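Local coordinates for protein GTN Reductase (PDB 5N6G) that binds FMN as an ene-reductase of the Old Yellow Enzyme family, probably reducing activated carbon-carbon double bonds with NADH or NADPH as electron donor, at residues L211-D216 with Q255-L261. Sequence-based numbering, arbitrary orientation.
Sequences LLEVVD and QLGKRNL
In this TIM barrel, helices 204-222 and 245-256 follow strands 174-178 and 227-231 and pack side by side on the outside of the barrel. Residues 211-216 are regular helix, with Val215 N to Leu211 O at 3.0 Å. In 255-261 the helical backbone runs into a type I turn from Leu256 to Arg259; Asn260 then takes positive phi (59/40) and Leu261 is extended (-80/159), heading for strand 263-267. The register is set by CA separations of 7.8 Å for Leu212-Leu256 and 8.1 Å for Asp216-Arg259. Leu212 and Leu256 are both mt, with Leu212 CD2 3.8 Å from Leu256 CD2. Leu256 CD2 also lies 4.0 Å from Leu211 CD2 and 4.0 Å from Val215 CG2, where Ile229 of the intervening strand adds to the apolar layer. Val215 (chi1 t) places CG1 3.9 Å from Leu261 CD2, while Leu212 CD1 meets Gln255 CB at 3.7 Å. Arg259 (chi1 m, chi2 and chi3 t, chi4 92°) reaches back to Asp216 (chi1 m) in a bidentate salt bridge: Arg259 NE to Asp216 OD1 is 2.8 Å and Arg259 NH2 to Asp216 OD2 is 3.0 Å. Leu212 CD2 covers one guanidinium face, 4.0 Å from Arg259 CZ. The third guanidinium nitrogen turns to its own segment: Arg259 NH1 donates to Gln255 O at 3.0 Å, with an N-H...O angle of 158°.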
loop_
_atom_site.group_PDB
_atom_site.type_symbol
_atom_site.label_atom_id
_atom_site.label_comp_id
_atom_site.label_asym_id
_atom_site.label_seq_id
_atom_site.Cartn_x
_atom_site.Cartn_y
_atom_site.Cartn_z
ATOM N N LEU A 211 -9.793 4.421 -10.276
ATOM C CA LEU A 211 -8.633 4.928 -9.540
ATOM C C LEU A 211 -8.772 6.421 -9.307
ATOM O O LEU A 211 -8.558 6.922 -8.192
ATOM C CB LEU A 211 -7.349 4.609 -10.304
ATOM C CG LEU A 211 -6.019 5.021 -9.645
ATOM C CD1 LEU A 211 -4.881 4.182 -10.185
ATOM C CD2 LEU A 211 -5.674 6.485 -9.853
ATOM N N LEU A 212 -9.107 7.168 -10.357
ATOM C CA LEU A 212 -9.121 8.616 -10.227
ATOM C C LEU A 212 -10.317 9.085 -9.409
ATOM O O LEU A 212 -10.218 10.084 -8.693
ATOM C CB LEU A 212 -9.083 9.263 -11.608
ATOM C CG LEU A 212 -7.789 9.011 -12.369
ATOM C CD1 LEU A 212 -7.947 9.490 -13.807
ATOM C CD2 LEU A 212 -6.605 9.725 -11.740
ATOM N N GLU A 213 -11.421 8.338 -9.424
ATOM C CA GLU A 213 -12.542 8.675 -8.550
ATOM C C GLU A 213 -12.193 8.434 -7.090
ATOM O O GLU A 213 -12.602 9.222 -6.224
ATOM C CB GLU A 213 -13.793 7.877 -8.946
ATOM C CG GLU A 213 -14.440 8.401 -10.213
ATOM C CD GLU A 213 -15.608 7.568 -10.711
ATOM O OE1 GLU A 213 -15.781 6.418 -10.270
ATOM O OE2 GLU A 213 -16.362 8.080 -11.571
ATOM N N VAL A 214 -11.442 7.359 -6.804
ATOM C CA VAL A 214 -10.976 7.112 -5.440
ATOM C C VAL A 214 -10.064 8.245 -4.995
ATOM O O VAL A 214 -10.230 8.799 -3.907
ATOM C CB VAL A 214 -10.271 5.743 -5.332
ATOM C CG1 VAL A 214 -9.615 5.586 -3.964
ATOM C CG2 VAL A 214 -11.253 4.603 -5.607
ATOM N N VAL A 215 -9.093 8.617 -5.837
ATOM C CA VAL A 215 -8.173 9.691 -5.463
ATOM C C VAL A 215 -8.937 10.979 -5.187
ATOM O O VAL A 215 -8.690 11.662 -4.196
ATOM C CB VAL A 215 -7.102 9.897 -6.554
ATOM C CG1 VAL A 215 -6.299 11.178 -6.286
ATOM C CG2 VAL A 215 -6.188 8.719 -6.618
ATOM N N ASP A 216 -9.867 11.340 -6.066
ATOM C CA ASP A 216 -10.570 12.593 -5.884
ATOM C C ASP A 216 -11.491 12.549 -4.657
ATOM O O ASP A 216 -11.652 13.567 -3.978
ATOM C CB ASP A 216 -11.329 12.949 -7.161
ATOM C CG ASP A 216 -10.395 13.227 -8.340
ATOM O OD1 ASP A 216 -9.203 13.573 -8.095
ATOM O OD2 ASP A 216 -10.844 13.119 -9.507
ATOM N N GLN A 255 -2.611 12.019 -15.242
ATOM C CA GLN A 255 -3.780 12.542 -14.555
ATOM C C GLN A 255 -3.477 12.848 -13.098
ATOM O O GLN A 255 -3.946 13.858 -12.567
ATOM C CB GLN A 255 -4.944 11.560 -14.659
ATOM C CG GLN A 255 -5.334 11.209 -16.075
ATOM C CD GLN A 255 -5.271 12.362 -17.052
ATOM O OE1 GLN A 255 -5.886 13.399 -16.849
ATOM N NE2 GLN A 255 -4.514 12.183 -18.124
ATOM N N LEU A 256 -2.682 11.992 -12.427
ATOM C CA LEU A 256 -2.315 12.256 -11.038
ATOM C C LEU A 256 -1.456 13.504 -10.912
ATOM O O LEU A 256 -1.494 14.182 -9.883
ATOM C CB LEU A 256 -1.594 11.046 -10.442
ATOM C CG LEU A 256 -2.463 9.797 -10.306
ATOM C CD1 LEU A 256 -1.584 8.640 -9.827
ATOM C CD2 LEU A 256 -3.622 9.940 -9.367
ATOM N N GLY A 257 -0.685 13.826 -11.954
ATOM C CA GLY A 257 0.131 15.028 -11.956
ATOM C C GLY A 257 -0.661 16.308 -11.892
ATOM O O GLY A 257 -0.104 17.371 -11.599
ATOM N N LYS A 258 -1.955 16.232 -12.175
ATOM C CA LYS A 258 -2.849 17.378 -12.145
ATOM C C LYS A 258 -3.481 17.604 -10.782
ATOM O O LYS A 258 -4.142 18.646 -10.591
ATOM C CB LYS A 258 -3.954 17.181 -13.175
ATOM C CG LYS A 258 -3.482 17.111 -14.622
ATOM C CD LYS A 258 -4.608 16.651 -15.508
ATOM C CE LYS A 258 -4.174 16.580 -16.961
ATOM N NZ LYS A 258 -5.332 16.145 -17.797
ATOM N N ARG A 259 -3.255 16.700 -9.829
ATOM C CA ARG A 259 -4.053 16.636 -8.602
ATOM C C ARG A 259 -3.332 17.032 -7.310
ATOM O O ARG A 259 -3.896 16.845 -6.229
ATOM C CB ARG A 259 -4.648 15.239 -8.481
ATOM C CG ARG A 259 -5.796 15.068 -9.495
ATOM C CD ARG A 259 -6.067 13.664 -9.824
ATOM N NE ARG A 259 -7.426 13.461 -10.314
ATOM C CZ ARG A 259 -7.801 13.495 -11.593
ATOM N NH1 ARG A 259 -6.937 13.753 -12.571
ATOM N NH2 ARG A 259 -9.066 13.240 -11.900
ATOM N N ASN A 260 -2.129 17.585 -7.375
ATOM C CA ASN A 260 -1.510 18.183 -6.190
ATOM C C ASN A 260 -1.336 17.171 -5.055
ATOM O O ASN A 260 -1.464 17.513 -3.876
ATOM C CB ASN A 260 -2.325 19.387 -5.722
ATOM C CG ASN A 260 -2.310 20.513 -6.737
ATOM O OD1 ASN A 260 -3.335 20.875 -7.316
ATOM N ND2 ASN A 260 -1.134 21.058 -6.963
ATOM N N LEU A 261 -0.956 15.940 -5.399
ATOM C CA LEU A 261 -0.829 14.870 -4.420
ATOM C C LEU A 261 0.489 14.953 -3.651
ATOM O O LEU A 261 1.481 15.558 -4.096
ATOM C CB LEU A 261 -0.947 13.499 -5.085
ATOM C CG LEU A 261 -2.270 13.212 -5.811
ATOM C CD1 LEU A 261 -2.245 11.807 -6.342
ATOM C CD2 LEU A 261 -3.459 13.414 -4.878
#